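Local coordinates for protein glutathione S-transferase (Bombyx mori, PDB 3AY8) that probably transfers glutathione to electrophilic compounds as a homodimeric, cytosolic enzyme of the glutathione transferase fold, at residues Ala159-Leu171 with Trp186-Glu200. Numbering follows the deposited sequence. Where two conformers were deposited one is given.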
ATOM      1  N   ALA A 159      -7.668 -10.587  -0.150  1.00 23.10           N
ATOM      2  CA  ALA A 159      -6.420 -10.382   0.617  1.00 23.62           C
ATOM      3  C   ALA A 159      -5.487 -11.605   0.448  1.00 23.73           C
ATOM      4  O   ALA A 159      -4.269 -11.462   0.331  1.00 23.78           O
ATOM      5  CB  ALA A 159      -6.722 -10.119   2.080  1.00 23.16           C
ATOM      6  N   ASP A 160      -6.064 -12.799   0.378  1.00 24.07           N
ATOM      7  CA  ASP A 160      -5.255 -14.009   0.129  1.00 24.49           C
ATOM      8  C   ASP A 160      -4.674 -14.068  -1.270  1.00 24.23           C
ATOM      9  O   ASP A 160      -3.535 -14.470  -1.428  1.00 24.53           O
ATOM     10  CB  ASP A 160      -6.042 -15.288   0.413  1.00 24.65           C
ATOM     11  CG  ASP A 160      -6.538 -15.350   1.838  1.00 26.11           C
ATOM     12  OD1 ASP A 160      -5.730 -15.701   2.734  1.00 27.48           O
ATOM     13  OD2 ASP A 160      -7.731 -15.056   2.049  1.00 25.32           O
ATOM     14  N   THR A 161      -5.443 -13.683  -2.287  1.00 24.54           N
ATOM     15  CA  THR A 161      -4.904 -13.693  -3.649  1.00 24.62           C
ATOM     16  C   THR A 161      -3.706 -12.739  -3.801  1.00 24.51           C
ATOM     17  O   THR A 161      -2.698 -13.107  -4.393  1.00 24.38           O
ATOM     18  CB  THR A 161      -5.987 -13.465  -4.720  1.00 24.72           C
ATOM     19  OG1 THR A 161      -6.803 -12.356  -4.353  1.00 24.81           O
ATOM     20  CG2 THR A 161      -6.883 -14.723  -4.841  1.00 24.48           C
ATOM     21  N   SER A 162      -3.803 -11.534  -3.229  1.00 23.99           N
ATOM     22  CA  SER A 162      -2.703 -10.565  -3.303  1.00 23.70           C
ATOM     23  C   SER A 162      -1.471 -11.023  -2.514  1.00 23.64           C
ATOM     24  O   SER A 162      -0.344 -10.983  -3.016  1.00 23.60           O
ATOM     25  CB  SER A 162      -3.170  -9.190  -2.802  1.00 23.58           C
ATOM     26  OG  SER A 162      -4.035  -8.581  -3.760  1.00 24.22           O
ATOM     27  N   ILE A 163      -1.689 -11.442  -1.267  1.00 23.10           N
ATOM     28  CA  ILE A 163      -0.591 -11.871  -0.404  1.00 22.64           C
ATOM     29  C   ILE A 163       0.038 -13.182  -0.921  1.00 22.52           C
ATOM     30  O   ILE A 163       1.244 -13.357  -0.857  1.00 21.95           O
ATOM     31  CB  ILE A 163      -1.035 -11.936   1.087  1.00 22.67           C
ATOM     32  CG1 ILE A 163      -1.408 -10.515   1.566  1.00 22.73           C
ATOM     33  CG2 ILE A 163       0.068 -12.496   1.969  1.00 21.24           C
ATOM     34  CD1 ILE A 163      -1.944 -10.429   3.025  1.00 21.76           C
ATOM     35  N   TYR A 164      -0.780 -14.066  -1.488  1.00 22.72           N
ATOM     36  CA  TYR A 164      -0.256 -15.252  -2.167  1.00 23.03           C
ATOM     37  C   TYR A 164       0.646 -14.880  -3.365  1.00 22.85           C
ATOM     38  O   TYR A 164       1.732 -15.454  -3.535  1.00 22.59           O
ATOM     39  CB  TYR A 164      -1.398 -16.205  -2.551  1.00 23.32           C
ATOM     40  CG  TYR A 164      -1.000 -17.386  -3.411  1.00 25.21           C
ATOM     41  CD1 TYR A 164       0.136 -18.152  -3.108  1.00 24.43           C
ATOM     42  CD2 TYR A 164      -1.785 -17.762  -4.512  1.00 25.85           C
ATOM     43  CE1 TYR A 164       0.506 -19.233  -3.894  1.00 26.40           C
ATOM     44  CE2 TYR A 164      -1.438 -18.858  -5.300  1.00 26.89           C
ATOM     45  CZ  TYR A 164      -0.279 -19.584  -4.987  1.00 27.79           C
ATOM     46  OH  TYR A 164       0.082 -20.672  -5.743  1.00 29.04           O
ATOM     47  N   ALA A 165       0.226 -13.906  -4.170  1.00 22.62           N
ATOM     48  CA  ALA A 165       1.050 -13.454  -5.298  1.00 22.61           C
ATOM     49  C   ALA A 165       2.408 -12.938  -4.817  1.00 22.73           C
ATOM     50  O   ALA A 165       3.456 -13.233  -5.419  1.00 22.40           O
ATOM     51  CB  ALA A 165       0.316 -12.381  -6.120  1.00 22.25           C
ATOM     52  N   SER A 166       2.387 -12.181  -3.719  1.00 22.49           N
ATOM     53  CA  SER A 166       3.619 -11.678  -3.116  1.00 22.47           C
ATOM     54  C   SER A 166       4.501 -12.817  -2.569  1.00 22.62           C
ATOM     55  O   SER A 166       5.681 -12.937  -2.944  1.00 21.70           O
ATOM     56  CB  SER A 166       3.287 -10.682  -2.003  1.00 22.58           C
ATOM     57  OG  SER A 166       2.740  -9.480  -2.534  1.00 22.46           O
ATOM     58  N   MET A 167       3.923 -13.638  -1.691  1.00 22.40           N
ATOM     59  CA  MET A 167       4.649 -14.740  -1.037  1.00 23.40           C
ATOM     60  C   MET A 167       5.210 -15.762  -2.028  1.00 22.85           C
ATOM     61  O   MET A 167       6.328 -16.233  -1.868  1.00 23.37           O
ATOM     62  CB  MET A 167       3.748 -15.463  -0.018  1.00 23.02           C
ATOM     63  CG  MET A 167       3.571 -14.726   1.288  1.00 25.50           C
ATOM     64  SD  MET A 167       5.132 -14.266   2.067  1.00 26.28           S
ATOM     65  CE  MET A 167       6.014 -15.839   2.211  1.00 23.56           C
ATOM     66  N   SER A 168       4.439 -16.099  -3.053  1.00 23.22           N
ATOM     67  CA  SER A 168       4.921 -17.039  -4.078  1.00 23.32           C
ATOM     68  C   SER A 168       6.154 -16.490  -4.808  1.00 23.87           C
ATOM     69  O   SER A 168       7.042 -17.257  -5.203  1.00 24.47           O
ATOM     70  CB  SER A 168       3.797 -17.420  -5.051  1.00 23.53           C
ATOM     71  OG  SER A 168       3.318 -16.296  -5.771  1.00 21.30           O
ATOM     72  N   SER A 169       6.223 -15.167  -4.950  1.00 24.03           N
ATOM     73  CA  SER A 169       7.365 -14.493  -5.561  1.00 24.65           C
ATOM     74  C   SER A 169       8.678 -14.713  -4.788  1.00 24.94           C
ATOM     75  O   SER A 169       9.680 -15.144  -5.371  1.00 24.94           O
ATOM     76  CB  SER A 169       7.081 -12.995  -5.688  1.00 25.17           C
ATOM     77  OG  SER A 169       5.850 -12.780  -6.359  1.00 26.41           O
ATOM     78  N   ILE A 170       8.675 -14.433  -3.477  1.00 24.31           N
ATOM     79  CA  ILE A 170       9.892 -14.591  -2.691  1.00 23.83           C
ATOM     80  C   ILE A 170      10.204 -16.082  -2.460  1.00 24.28           C
ATOM     81  O   ILE A 170      11.371 -16.479  -2.471  1.00 23.95           O
ATOM     82  CB  ILE A 170       9.863 -13.770  -1.361  1.00 23.54           C
ATOM     83  CG1 ILE A 170      11.283 -13.570  -0.795  1.00 23.14           C
ATOM     84  CG2 ILE A 170       8.904 -14.404  -0.324  1.00 22.44           C
ATOM     85  CD1 ILE A 170      12.249 -12.731  -1.689  1.00 22.80           C
ATOM     86  N   LEU A 171       9.166 -16.901  -2.272  1.00 24.44           N
ATOM     87  CA  LEU A 171       9.363 -18.336  -2.106  1.00 25.59           C
ATOM     88  C   LEU A 171      10.024 -18.963  -3.346  1.00 26.15           C
ATOM     89  O   LEU A 171      10.810 -19.896  -3.208  1.00 27.07           O
ATOM     90  CB  LEU A 171       8.052 -19.065  -1.747  1.00 25.28           C
ATOM     91  CG  LEU A 171       7.484 -18.814  -0.343  1.00 25.44           C
ATOM     92  CD1 LEU A 171       6.116 -19.487  -0.154  1.00 24.14           C
ATOM     93  CD2 LEU A 171       8.462 -19.252   0.756  1.00 24.82           C
ATOM     94  N   TRP A 186      -0.700 -22.169   5.222  1.00 29.24           N
ATOM     95  CA  TRP A 186      -1.530 -21.346   4.354  1.00 28.78           C
ATOM     96  C   TRP A 186      -1.099 -21.448   2.888  1.00 28.71           C
ATOM     97  O   TRP A 186      -1.948 -21.471   1.998  1.00 28.75           O
ATOM     98  CB  TRP A 186      -1.513 -19.902   4.873  1.00 28.53           C
ATOM     99  CG  TRP A 186      -1.983 -18.840   3.933  1.00 27.68           C
ATOM    100  CD1 TRP A 186      -3.265 -18.443   3.724  1.00 27.28           C
ATOM    101  CD2 TRP A 186      -1.160 -18.001   3.105  1.00 27.23           C
ATOM    102  NE1 TRP A 186      -3.301 -17.410   2.811  1.00 26.87           N
ATOM    103  CE2 TRP A 186      -2.021 -17.119   2.418  1.00 26.99           C
ATOM    104  CE3 TRP A 186       0.224 -17.910   2.883  1.00 27.93           C
ATOM    105  CZ2 TRP A 186      -1.552 -16.161   1.511  1.00 26.89           C
ATOM    106  CZ3 TRP A 186       0.696 -16.958   1.990  1.00 27.52           C
ATOM    107  CH2 TRP A 186      -0.194 -16.097   1.306  1.00 27.90           C
ATOM    108  N   ILE A 187       0.207 -21.532   2.647  0.50 28.94           N
ATOM    109  CA  ILE A 187       0.730 -21.560   1.279  0.50 29.57           C
ATOM    110  C   ILE A 187       0.352 -22.846   0.522  0.50 30.19           C
ATOM    111  O   ILE A 187       0.197 -22.828  -0.699  0.50 30.07           O
ATOM    112  CB  ILE A 187       2.257 -21.278   1.226  0.50 29.51           C
ATOM    113  CG1 ILE A 187       2.684 -20.875  -0.188  0.50 29.31           C
ATOM    114  CG2 ILE A 187       3.063 -22.460   1.735  0.50 29.86           C
ATOM    115  CD1 ILE A 187       2.406 -19.419  -0.508  0.50 29.45           C
ATOM    116  N   LYS A 188       0.185 -23.948   1.256  1.00 30.79           N
ATOM    117  CA  LYS A 188      -0.384 -25.187   0.697  1.00 31.72           C
ATOM    118  C   LYS A 188      -1.873 -25.019   0.411  1.00 31.17           C
ATOM    119  O   LYS A 188      -2.360 -25.494  -0.603  1.00 31.43           O
ATOM    120  CB  LYS A 188      -0.200 -26.359   1.656  1.00 32.46           C
ATOM    121  CG  LYS A 188       1.229 -26.687   1.993  1.00 34.76           C
ATOM    122  CD  LYS A 188       1.243 -27.727   3.104  1.00 40.58           C
ATOM    123  CE  LYS A 188       2.668 -28.085   3.513  1.00 43.27           C
ATOM    124  NZ  LYS A 188       2.659 -28.663   4.884  1.00 45.87           N
ATOM    125  N   ASP A 189      -2.598 -24.346   1.301  1.00 31.04           N
ATOM    126  CA  ASP A 189      -4.008 -24.039   1.030  1.00 30.91           C
ATOM    127  C   ASP A 189      -4.183 -23.124  -0.187  1.00 30.53           C
ATOM    128  O   ASP A 189      -5.168 -23.248  -0.918  1.00 30.25           O
ATOM    129  CB  ASP A 189      -4.688 -23.431   2.250  1.00 31.53           C
ATOM    130  CG  ASP A 189      -5.064 -24.475   3.289  1.00 33.23           C
ATOM    131  OD1 ASP A 189      -5.246 -25.657   2.920  1.00 34.26           O
ATOM    132  OD2 ASP A 189      -5.152 -24.112   4.476  1.00 33.24           O
ATOM    133  N   CYS A 190      -3.231 -22.206  -0.397  1.00 30.31           N
ATOM    134  CA  CYS A 190      -3.263 -21.320  -1.568  1.00 30.43           C
ATOM    135  C   CYS A 190      -3.217 -22.079  -2.908  1.00 31.25           C
ATOM    136  O   CYS A 190      -3.730 -21.590  -3.903  1.00 30.58           O
ATOM    137  CB  CYS A 190      -2.161 -20.266  -1.502  1.00 30.00           C
ATOM    138  SG  CYS A 190      -2.451 -18.976  -0.249  1.00 29.56           S
ATOM    139  N   LEU A 191      -2.614 -23.270  -2.927  1.00 32.59           N
ATOM    140  CA  LEU A 191      -2.610 -24.124  -4.144  1.00 34.25           C
ATOM    141  C   LEU A 191      -4.004 -24.532  -4.600  1.00 34.50           C
ATOM    142  O   LEU A 191      -4.191 -24.885  -5.756  1.00 35.16           O
ATOM    143  CB  LEU A 191      -1.735 -25.371  -3.964  1.00 34.71           C
ATOM    144  CG  LEU A 191      -0.237 -25.101  -3.804  1.00 35.88           C
ATOM    145  CD1 LEU A 191       0.469 -26.351  -3.248  1.00 37.44           C
ATOM    146  CD2 LEU A 191       0.383 -24.655  -5.124  1.00 37.35           C
ATOM    147  N   LEU A 192      -4.977 -24.467  -3.693  1.00 35.04           N
ATOM    148  CA  LEU A 192      -6.371 -24.758  -4.018  1.00 35.43           C
ATOM    149  C   LEU A 192      -7.085 -23.570  -4.659  1.00 35.13           C
ATOM    150  O   LEU A 192      -8.172 -23.734  -5.210  1.00 35.34           O
ATOM    151  CB  LEU A 192      -7.154 -25.140  -2.762  1.00 35.93           C
ATOM    152  CG  LEU A 192      -6.657 -26.166  -1.747  1.00 38.12           C
ATOM    153  CD1 LEU A 192      -7.488 -25.988  -0.485  1.00 41.88           C
ATOM    154  CD2 LEU A 192      -6.784 -27.587  -2.264  1.00 39.38           C
ATOM    155  N   LEU A 193      -6.501 -22.374  -4.567  1.00 34.23           N
ATOM    156  CA  LEU A 193      -7.134 -21.172  -5.129  1.00 33.43           C
ATOM    157  C   LEU A 193      -7.259 -21.270  -6.650  1.00 32.90           C
ATOM    158  O   LEU A 193      -6.366 -21.825  -7.313  1.00 33.09           O
ATOM    159  CB  LEU A 193      -6.368 -19.892  -4.757  1.00 33.26           C
ATOM    160  CG  LEU A 193      -6.295 -19.435  -3.293  1.00 33.97           C
ATOM    161  CD1 LEU A 193      -5.236 -18.319  -3.126  1.00 32.58           C
ATOM    162  CD2 LEU A 193      -7.661 -18.981  -2.760  1.00 33.47           C
ATOM    163  N   PRO A 194      -8.364 -20.734  -7.214  1.00 32.37           N
ATOM    164  CA  PRO A 194      -8.459 -20.713  -8.676  1.00 31.90           C
ATOM    165  C   PRO A 194      -7.254 -19.976  -9.281  1.00 31.41           C
ATOM    166  O   PRO A 194      -6.847 -18.922  -8.783  1.00 30.84           O
ATOM    167  CB  PRO A 194      -9.762 -19.937  -8.933  1.00 32.38           C
ATOM    168  CG  PRO A 194     -10.585 -20.148  -7.670  1.00 32.28           C
ATOM    169  CD  PRO A 194      -9.578 -20.196  -6.561  1.00 31.99           C
ATOM    170  N   GLY A 195      -6.662 -20.563 -10.315  1.00 30.62           N
ATOM    171  CA  GLY A 195      -5.531 -19.957 -11.004  1.00 29.81           C
ATOM    172  C   GLY A 195      -4.199 -19.992 -10.272  1.00 28.99           C
ATOM    173  O   GLY A 195      -3.264 -19.302 -10.664  1.00 29.05           O
ATOM    174  N   ALA A 196      -4.092 -20.839  -9.273  1.00 28.87           N
ATOM    175  CA  ALA A 196      -2.854 -20.984  -8.559  1.00 28.08           C
ATOM    176  C   ALA A 196      -1.664 -21.467  -9.397  1.00 28.24           C
ATOM    177  O   ALA A 196      -0.633 -20.910  -9.252  1.00 28.21           O
ATOM    178  CB  ALA A 196      -3.037 -21.826  -7.405  1.00 27.66           C
ATOM    179  N   PRO A 197      -1.818 -22.456 -10.282  1.00 28.27           N
ATOM    180  CA  PRO A 197      -0.722 -22.905 -11.140  1.00 28.45           C
ATOM    181  C   PRO A 197      -0.252 -21.845 -12.070  1.00 27.93           C
ATOM    182  O   PRO A 197       0.904 -21.749 -12.297  1.00 27.63           O
ATOM    183  CB  PRO A 197      -1.332 -24.037 -11.973  1.00 20.00           C
ATOM    184  CG  PRO A 197      -2.336 -24.541 -11.195  1.00 20.00           C
ATOM    185  CD  PRO A 197      -2.884 -23.448 -10.273  1.00 20.00           C
ATOM    186  N   GLU A 198      -1.187 -21.087 -12.596  1.00 27.80           N
ATOM    187  CA  GLU A 198      -0.890 -20.000 -13.465  1.00 27.71           C
ATOM    188  C   GLU A 198      -0.051 -19.002 -12.679  1.00 27.60           C
ATOM    189  O   GLU A 198       0.918 -18.504 -13.165  1.00 27.76           O
ATOM    190  CB  GLU A 198      -2.194 -19.394 -13.988  1.00 28.08           C
ATOM    191  CG  GLU A 198      -2.121 -18.162 -14.821  1.00 28.69           C
ATOM    192  CD  GLU A 198      -3.497 -17.668 -15.260  1.00 28.65           C
ATOM    193  OE1 GLU A 198      -4.382 -17.533 -14.442  1.00 27.66           O
ATOM    194  OE2 GLU A 198      -3.678 -17.412 -16.434  1.00 27.95           O
ATOM    195  N   ASN A 199      -0.410 -18.764 -11.435  1.00 27.14           N
ATOM    196  CA  ASN A 199       0.422 -17.901 -10.590  1.00 26.54           C
ATOM    197  C   ASN A 199       1.803 -18.490 -10.325  1.00 26.44           C
ATOM    198  O   ASN A 199       2.817 -17.795 -10.431  1.00 26.13           O
ATOM    199  CB  ASN A 199      -0.258 -17.609  -9.259  1.00 26.54           C
ATOM    200  CG  ASN A 199       0.669 -16.894  -8.300  1.00 25.29           C
ATOM    201  OD1 ASN A 199       0.978 -15.729  -8.485  1.00 23.53           O
ATOM    202  ND2 ASN A 199       1.176 -17.619  -7.317  1.00 26.01           N
ATOM    203  N   GLU A 200       1.833 -19.774  -9.976  1.00 27.00           N
ATOM    204  CA  GLU A 200       3.094 -20.466  -9.671  1.00 27.58           C
ATOM    205  C   GLU A 200       4.080 -20.431 -10.834  1.00 27.38           C
ATOM    206  O   GLU A 200       5.300 -20.301 -10.631  1.00 26.87           O
ATOM    207  CB  GLU A 200       2.816 -21.914  -9.248  1.00 28.34           C
ATOM    208  CG  GLU A 200       2.138 -22.050  -7.884  1.00 31.34           C
ATOM    209  CD  GLU A 200       3.049 -21.640  -6.726  1.00 34.47           C
ATOM    210  OE1 GLU A 200       4.283 -21.710  -6.888  1.00 37.48           O
ATOM    211  OE2 GLU A 200       2.540 -21.247  -5.655  1.00 34.66           O
TER
HETATM  212  O   HOH W   1       6.497 -19.925  -5.384  1.00 24.66           O
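Tyr-164 projects from helix 158-173 into a hole formed by Cys-190, Ala-196, Asn-199 and Glu-200, a knobs-into-holes contact within the all-helical C-terminal domain of the glutathione transferase fold. Its ring is clamped between two unlike groups. Cys-190 CB lies over the centre of one face, a CH-pi contact 3.6 Å from the Tyr-164 ring centroid and 13° off the normal, while Asn-199 ND2 sits over the rim of the opposite face. With CG anti to the backbone N (chi1 173°), the ring reaches across to the start of helix 196-213, where Tyr-164 OH donates to the anti lone pair of Glu-200 OE2 at 2.5 Å. Replacing the tyrosine by an alanine is likely to open a gap between Cys-190 and Asn-199 and leave Glu-200 OE2 without its phenolic donor.

A second knob is Trp-186, whose indole turns its edge to Asp-160, Tyr-164 N and Met-167, while Ile-163 CG2 packs against CH2. Trp-186 CH2 approaches Tyr-164 N at 3.5 Å, and Trp-186 NE1 donates to Asp-160 OD1 at 3.0 Å; that oxygen also accepts from Val-151 N, so Asp-160 links the indole of helix 181-190 to the loop before helix 158-173.

Toward Leu-171 the contact thins out and nears solvent. There the partly exposed Leu-171 and Ile-187 meet tip to tip in the conformer given for Ile-187, and a water bridges Ser-168 O to Glu-200 OE1. Deeper in, Arg-16 of helix 13-25 holds Asn-199 OD1, while Asn-199 ND2 donates almost straight (169°) and nearly in its amide plane to Ser-168 OG, 3.0 Å away.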